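Local structure of digeranylgeranylglycerophospholipid reductase (Sulfolobus acidocaldarius, 4OPG) at residues 60-65 with 100-105; 70-75 with 198-203. The protein catalyses the FAD-dependent reduction of the geranylgeranyl chains of archaeal membrane lipid precursors, hydrogenating each isoprenoid double bond to give saturated archaeol-type lipids. The protein carries 1 engineered substitution. All coordinates share one frame; numbering follows the deposited sequence.

Interaction 1. Residues 60-65 with 100-105; sequences LGMPYP and PLYNQR
Tyr102 and Arg105, one turn apart on helix 99-112 of the FAD-binding, Rossmann-type part of the enzyme, reach across to the loop that follows helix 54-59. That helix ends in a Schellman motif at Gly61, and the chain then runs extended through Met62 to Pro65, presenting successive carbonyl groups to the two side chains. The contact illustrates how a loop without regular structure can be held by a hydrogen bond to one of its backbone oxygens.

The tight part is centred on the buried Tyr102. Its CG stands anti to the backbone N (chi1 177°), which sends the phenol outward from the helix toward the carbonyl of Pro63. There Tyr102 OH donates a 2.8 Å hydrogen bond to Pro63 O, reached in the carbonyl plane, with the acceptor lying at the edge of the phenol ring. Met62, its chain bent at chi2, lays CG 3.3 Å from the same Tyr102 OH. Farther back along the ring, Pro65 CB meets Tyr102 CD1 at 3.9 Å, an apolar contact. Phe57 of helix 54-59 adds its ring almost perpendicular to that of Tyr102, and Met62 also packs on Met306 of helix 302-322.

The other side is more open to solvent: Tyr64 is exposed and starts away from helix 99-112, its hydroxyl hydrogen-bonded to Asp58, and Arg105 is partly exposed. Arg105 NE forms a salt bridge with Glu69 and NH2 another with Glu109, so two carboxylates set the orientation of the guanidinium group. Packing against the loop is looser here, Pro63 CB resting 3.9 Å from Arg105 NH2. A bend at chi3 (72°) turns the guanidinium toward the loop, where Tyr64 O lies at its edge, near its plane, 2.7 Å from Arg105 NH1.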
loop_
_atom_site.group_PDB
_atom_site.type_symbol
_atom_site.label_atom_id
_atom_site.label_comp_id
_atom_site.label_asym_id
_atom_site.label_seq_id
_atom_site.Cartn_x
_atom_site.Cartn_y
_atom_site.Cartn_z
ATOM N N LEU A 60 -9.344 -9.662 8.960
ATOM C CA LEU A 60 -8.104 -10.297 9.388
ATOM C C LEU A 60 -8.100 -10.644 10.873
ATOM O O LEU A 60 -7.130 -11.206 11.383
ATOM C CB LEU A 60 -6.919 -9.387 9.066
ATOM C CG LEU A 60 -6.814 -8.945 7.606
ATOM C CD1 LEU A 60 -5.753 -7.871 7.450
ATOM C CD2 LEU A 60 -6.514 -10.136 6.705
ATOM N N GLY A 61 -9.186 -10.310 11.564
ATOM C CA GLY A 61 -9.262 -10.524 12.997
ATOM C C GLY A 61 -8.285 -9.625 13.727
ATOM O O GLY A 61 -7.718 -9.999 14.755
ATOM N N MET A 62 -8.086 -8.431 13.181
ATOM C CA MET A 62 -7.170 -7.458 13.759
ATOM C C MET A 62 -7.893 -6.612 14.802
ATOM O O MET A 62 -9.010 -6.154 14.563
ATOM C CB MET A 62 -6.577 -6.570 12.663
ATOM C CG MET A 62 -5.114 -6.221 12.860
ATOM S SD MET A 62 -4.038 -7.659 12.700
ATOM C CE MET A 62 -2.461 -6.940 13.143
ATOM N N PRO A 63 -7.259 -6.401 15.965
ATOM C CA PRO A 63 -7.878 -5.631 17.050
ATOM C C PRO A 63 -8.212 -4.200 16.635
ATOM O O PRO A 63 -7.364 -3.512 16.065
ATOM C CB PRO A 63 -6.807 -5.645 18.148
ATOM C CG PRO A 63 -5.524 -5.901 17.426
ATOM C CD PRO A 63 -5.887 -6.819 16.301
ATOM N N TYR A 64 -9.442 -3.774 16.910
ATOM C CA TYR A 64 -9.873 -2.413 16.607
ATOM C C TYR A 64 -9.011 -1.382 17.323
ATOM O O TYR A 64 -8.643 -1.570 18.483
ATOM C CB TYR A 64 -11.338 -2.204 16.999
ATOM C CG TYR A 64 -12.344 -2.590 15.938
ATOM C CD1 TYR A 64 -11.952 -3.246 14.778
ATOM C CD2 TYR A 64 -13.689 -2.284 16.095
ATOM C CE1 TYR A 64 -12.878 -3.594 13.808
ATOM C CE2 TYR A 64 -14.618 -2.625 15.134
ATOM C CZ TYR A 64 -14.210 -3.280 13.993
ATOM O OH TYR A 64 -15.144 -3.617 13.041
ATOM N N PRO A 65 -8.682 -0.288 16.627
ATOM C CA PRO A 65 -7.995 0.835 17.269
ATOM C C PRO A 65 -8.910 1.530 18.272
ATOM O O PRO A 65 -9.977 2.014 17.898
ATOM C CB PRO A 65 -7.655 1.757 16.097
ATOM C CG PRO A 65 -8.654 1.408 15.040
ATOM C CD PRO A 65 -8.896 -0.062 15.188
ATOM N N PRO A 100 1.472 5.460 15.032
ATOM C CA PRO A 100 2.489 4.857 15.902
ATOM C C PRO A 100 1.898 4.179 17.139
ATOM O O PRO A 100 2.382 3.120 17.536
ATOM C CB PRO A 100 3.360 6.052 16.304
ATOM C CG PRO A 100 3.149 7.053 15.226
ATOM C CD PRO A 100 1.715 6.902 14.837
ATOM N N LEU A 101 0.863 4.771 17.726
ATOM C CA LEU A 101 0.251 4.215 18.929
ATOM C C LEU A 101 -0.379 2.850 18.672
ATOM O O LEU A 101 -0.195 1.919 19.457
ATOM C CB LEU A 101 -0.799 5.175 19.495
ATOM C CG LEU A 101 -0.258 6.321 20.350
ATOM C CD1 LEU A 101 -1.398 7.090 20.997
ATOM C CD2 LEU A 101 0.705 5.794 21.405
ATOM N N TYR A 102 -1.120 2.729 17.576
ATOM C CA TYR A 102 -1.729 1.451 17.228
ATOM C C TYR A 102 -0.670 0.434 16.810
ATOM O O TYR A 102 -0.749 -0.740 17.172
ATOM C CB TYR A 102 -2.760 1.619 16.111
ATOM C CG TYR A 102 -3.368 0.306 15.670
ATOM C CD1 TYR A 102 -4.398 -0.283 16.394
ATOM C CD2 TYR A 102 -2.903 -0.352 14.539
ATOM C CE1 TYR A 102 -4.949 -1.487 16.000
ATOM C CE2 TYR A 102 -3.448 -1.557 14.137
ATOM C CZ TYR A 102 -4.470 -2.119 14.870
ATOM O OH TYR A 102 -5.014 -3.318 14.472
ATOM N N ASN A 103 0.310 0.891 16.036
ATOM C CA ASN A 103 1.401 0.038 15.580
ATOM C C ASN A 103 2.124 -0.600 16.761
ATOM O O ASN A 103 2.419 -1.795 16.754
ATOM C CB ASN A 103 2.388 0.845 14.732
ATOM C CG ASN A 103 3.164 -0.011 13.747
ATOM O OD1 ASN A 103 3.330 0.363 12.584
ATOM N ND2 ASN A 103 3.649 -1.161 14.204
ATOM N N GLN A 104 2.391 0.210 17.780
ATOM C CA GLN A 104 3.140 -0.240 18.946
ATOM C C GLN A 104 2.328 -1.171 19.842
ATOM O O GLN A 104 2.899 -2.007 20.542
ATOM C CB GLN A 104 3.637 0.965 19.745
ATOM C CG GLN A 104 4.745 1.733 19.045
ATOM C CD GLN A 104 4.868 3.163 19.530
ATOM O OE1 GLN A 104 4.522 3.479 20.669
ATOM N NE2 GLN A 104 5.358 4.040 18.662
ATOM N N ARG A 105 1.005 -1.035 19.825
ATOM C CA ARG A 105 0.162 -1.939 20.601
ATOM C C ARG A 105 0.150 -3.327 19.973
ATOM O O ARG A 105 0.223 -4.333 20.678
ATOM C CB ARG A 105 -1.269 -1.411 20.723
ATOM C CG ARG A 105 -2.185 -2.370 21.478
ATOM C CD ARG A 105 -3.485 -1.718 21.912
ATOM N NE ARG A 105 -4.389 -1.466 20.795
ATOM C CZ ARG A 105 -5.371 -2.284 20.429
ATOM N NH1 ARG A 105 -6.148 -1.973 19.400
ATOM N NH2 ARG A 105 -5.577 -3.413 21.092
#

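Interaction 2. Residues 70-75 with 198-203; sequences LENKIN and EDHDYL. With GRG (geranylgeranyl diphosphate), chain C.
Asn72 and His200 bring two flat groups together with their planes only 19° apart: the amide oxygen Asn72 OD1 lies at the edge of the imidazole, 3.4 Å from His200 CD2. On the aromatic ring of Tyr202, Asn75 C sits over one face, while Asp201 OD1 lies in plane at the edge; the hydroxyl of this tyrosine bonds to Asn91. A third pair is crossed, the Asn75 amide standing almost perpendicular to the Asp201 carboxylate (86°), and Asn75 ND2 donates to the anti lone pair of Asp201 OD2 over 3.2 Å.

Backbone carbonyls supply the shorter bonds. With its CG anti to the backbone N, Asn72 carries its amide across to the other segment, where ND2 gives His200 O a 2.7 Å hydrogen bond close to the amide plane; the same nitrogen also bonds to Pro221 O, so two carbonyls hold the amide in orientation. Asn75 N meets Asp201 O at 2.8 Å in a nearly straight bond (173°).

Beneath these polar groups, Ile74 CD1 packs on Leu203 CD2 at 3.6 Å. Both residues also touch geranylgeranyl diphosphate: Leu203 CD1 approaches its methyl C10 to 3.8 Å, and Ile74 CG2 comes to 4.0 Å from C6. Toward strand 87-97, Glu71 and Asn72 form a classic beta bulge opposite Glu96; on its other neighbour, strand 70-80 pairs parallel with strand 202-206 in a mixed beta-sheet whose apolar side chains line the prenyl-chain pocket.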
loop_
_atom_site.group_PDB
_atom_site.type_symbol
_atom_site.label_atom_id
_atom_site.label_comp_id
_atom_site.label_asym_id
_atom_site.label_seq_id
_atom_site.Cartn_x
_atom_site.Cartn_y
_atom_site.Cartn_z
ATOM N N LEU A 70 -7.275 5.729 18.211
ATOM C CA LEU A 70 -8.287 6.202 17.276
ATOM C C LEU A 70 -8.552 7.685 17.498
ATOM O O LEU A 70 -9.173 8.072 18.488
ATOM C CB LEU A 70 -9.579 5.397 17.429
ATOM C CG LEU A 70 -10.765 5.832 16.565
ATOM C CD1 LEU A 70 -10.362 5.925 15.104
ATOM C CD2 LEU A 70 -11.930 4.870 16.741
ATOM N N GLU A 71 -8.076 8.514 16.575
ATOM C CA GLU A 71 -8.204 9.960 16.718
ATOM C C GLU A 71 -9.544 10.469 16.195
ATOM O O GLU A 71 -10.136 11.379 16.773
ATOM C CB GLU A 71 -7.059 10.674 15.999
ATOM C CG GLU A 71 -5.677 10.300 16.508
ATOM C CD GLU A 71 -4.594 11.225 15.985
ATOM O OE1 GLU A 71 -4.705 12.452 16.191
ATOM O OE2 GLU A 71 -3.631 10.726 15.365
ATOM N N ASN A 72 -10.019 9.882 15.103
ATOM C CA ASN A 72 -11.272 10.317 14.498
ATOM C C ASN A 72 -11.954 9.207 13.706
ATOM O O ASN A 72 -11.330 8.553 12.873
ATOM C CB ASN A 72 -11.029 11.522 13.588
ATOM C CG ASN A 72 -12.318 12.155 13.102
ATOM O OD1 ASN A 72 -13.310 12.203 13.829
ATOM N ND2 ASN A 72 -12.312 12.640 11.865
ATOM N N LYS A 73 -13.241 9.003 13.971
ATOM C CA LYS A 73 -14.029 8.019 13.241
ATOM C C LYS A 73 -14.435 8.563 11.874
ATOM O O LYS A 73 -14.836 9.720 11.752
ATOM C CB LYS A 73 -15.271 7.620 14.042
ATOM C CG LYS A 73 -16.211 6.681 13.304
ATOM C CD LYS A 73 -15.533 5.358 12.979
ATOM C CE LYS A 73 -16.396 4.509 12.061
ATOM N NZ LYS A 73 -17.772 4.337 12.605
ATOM N N ILE A 74 -14.326 7.726 10.847
ATOM C CA ILE A 74 -14.660 8.136 9.488
ATOM C C ILE A 74 -15.908 7.413 8.991
ATOM O O ILE A 74 -16.033 6.199 9.145
ATOM C CB ILE A 74 -13.488 7.871 8.521
ATOM C CG1 ILE A 74 -12.234 8.606 8.999
ATOM C CG2 ILE A 74 -13.848 8.287 7.101
ATOM C CD1 ILE A 74 -12.449 10.088 9.222
ATOM N N ASN A 75 -16.830 8.166 8.401
ATOM C CA ASN A 75 -18.072 7.594 7.897
ATOM C C ASN A 75 -18.217 7.722 6.384
ATOM O O ASN A 75 -19.215 7.282 5.814
ATOM C CB ASN A 75 -19.272 8.247 8.586
ATOM C CG ASN A 75 -19.368 7.884 10.052
ATOM O OD1 ASN A 75 -19.094 6.748 10.441
ATOM N ND2 ASN A 75 -19.756 8.850 10.877
ATOM N N GLU A 198 -15.977 21.365 9.175
ATOM C CA GLU A 198 -17.312 20.991 8.724
ATOM C C GLU A 198 -17.324 19.549 8.225
ATOM O O GLU A 198 -16.501 19.174 7.387
ATOM C CB GLU A 198 -17.786 21.939 7.621
ATOM C CG GLU A 198 -19.148 21.600 7.043
ATOM C CD GLU A 198 -19.590 22.590 5.981
ATOM O OE1 GLU A 198 -18.888 23.604 5.784
ATOM O OE2 GLU A 198 -20.638 22.353 5.344
ATOM N N ASP A 199 -18.259 18.753 8.742
ATOM C CA ASP A 199 -18.344 17.324 8.434
ATOM C C ASP A 199 -17.008 16.630 8.689
ATOM O O ASP A 199 -16.421 16.038 7.783
ATOM C CB ASP A 199 -18.782 17.104 6.982
ATOM C CG ASP A 199 -20.184 17.613 6.711
ATOM O OD1 ASP A 199 -21.032 17.542 7.626
ATOM O OD2 ASP A 199 -20.437 18.080 5.579
ATOM N N HIS A 200 -16.538 16.702 9.932
ATOM C CA HIS A 200 -15.207 16.215 10.280
ATOM C C HIS A 200 -15.124 14.691 10.290
ATOM O O HIS A 200 -14.048 14.125 10.482
ATOM C CB HIS A 200 -14.783 16.766 11.644
ATOM C CG HIS A 200 -15.458 16.102 12.803
ATOM N ND1 HIS A 200 -16.740 16.418 13.198
ATOM C CD2 HIS A 200 -15.029 15.142 13.654
ATOM C CE1 HIS A 200 -17.071 15.679 14.242
ATOM N NE2 HIS A 200 -16.050 14.896 14.539
ATOM N N ASP A 201 -16.259 14.029 10.090
ATOM C CA ASP A 201 -16.286 12.573 10.016
ATOM C C ASP A 201 -16.142 12.107 8.570
ATOM O O ASP A 201 -16.233 10.915 8.278
ATOM C CB ASP A 201 -17.575 12.022 10.630
ATOM C CG ASP A 201 -18.824 12.578 9.970
ATOM O OD1 ASP A 201 -18.793 13.736 9.505
ATOM O OD2 ASP A 201 -19.841 11.856 9.920
ATOM N N TYR A 202 -15.911 13.057 7.668
ATOM C CA TYR A 202 -15.753 12.752 6.251
ATOM C C TYR A 202 -14.380 13.160 5.730
ATOM O O TYR A 202 -13.917 14.274 5.972
ATOM C CB TYR A 202 -16.844 13.446 5.429
ATOM C CG TYR A 202 -18.137 12.667 5.344
ATOM C CD1 TYR A 202 -18.439 11.908 4.220
ATOM C CD2 TYR A 202 -19.053 12.684 6.388
ATOM C CE1 TYR A 202 -19.617 11.190 4.137
ATOM C CE2 TYR A 202 -20.235 11.969 6.314
ATOM C CZ TYR A 202 -20.511 11.224 5.186
ATOM O OH TYR A 202 -21.685 10.512 5.108
ATOM N N LEU A 203 -13.734 12.247 5.012
ATOM C CA LEU A 203 -12.471 12.546 4.353
ATOM C C LEU A 203 -12.732 13.337 3.077
ATOM O O LEU A 203 -13.783 13.193 2.454
ATOM C CB LEU A 203 -11.706 11.259 4.034
ATOM C CG LEU A 203 -11.372 10.340 5.210
ATOM C CD1 LEU A 203 -10.598 9.121 4.729
ATOM C CD2 LEU A 203 -10.588 11.087 6.275
HETATM C C20 GRG C . -3.587 9.584 1.045
HETATM C C19 GRG C . -1.739 8.175 -0.170
HETATM C C18 GRG C . -3.094 8.262 0.497
HETATM C C17 GRG C . -3.867 7.164 0.611
HETATM C C16 GRG C . -5.223 7.270 1.271
HETATM C C14 GRG C . -8.266 6.966 0.741
HETATM C C13 GRG C . -7.362 6.129 1.620
HETATM C C15 GRG C . -5.913 5.928 1.246
HETATM C C12 GRG C . -7.831 5.560 2.745
HETATM C C11 GRG C . -9.273 5.739 3.158
HETATM C C9 GRG C . -9.620 4.638 4.134
HETATM C C8 GRG C . -10.901 4.982 4.854
HETATM C C10 GRG C . -10.858 5.613 6.229
HETATM C C7 GRG C . -12.073 4.719 4.245
HETATM C C6 GRG C . -13.404 5.028 4.899
HETATM C C5 GRG C . -14.432 5.429 3.859
HETATM C C3 GRG C . -14.810 4.275 2.951
HETATM C C4 GRG C . -15.489 4.574 1.632
HETATM C C2 GRG C . -14.554 2.997 3.309
HETATM C C1 GRG C . -14.915 1.837 2.412
HETATM O O1 GRG C . -14.569 0.643 3.071
HETATM P PA GRG C . -15.766 -0.286 3.500
HETATM O O1A GRG C . -15.418 -1.723 3.195
HETATM O O3A GRG C . -17.031 0.134 2.651
HETATM O O2A GRG C . -16.037 -0.102 4.976
HETATM P PB GRG C . -18.504 -0.363 2.928
HETATM O O1B GRG C . -19.078 -0.921 1.648
HETATM O O2B GRG C . -18.482 -1.442 3.984
HETATM O O3B GRG C . -19.355 0.794 3.395
#

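The first segments of the two contacts follow each other along the chain: the loop of interaction 1 leads into strand 70-80 of interaction 2, and Pro65 O packs 3.4 Å from Leu70 CB. The contact centres are 18 Å apart, and their segments alternate in sequence. They lie at different distances from the bound cofactor and substrate. In interaction 1, the Tyr102 side chain is about 4 Å from that of the FAD-binding Phe16 and about 10 Å from the reduced flavin cofactor. In interaction 2, Ile74 and Leu203 touch the isoprenoid directly, and the Leu203 side chain is about 7 Å from the flavin cofactor. Continuous chain therefore connects cofactor-side helices with the substrate-lining sheet.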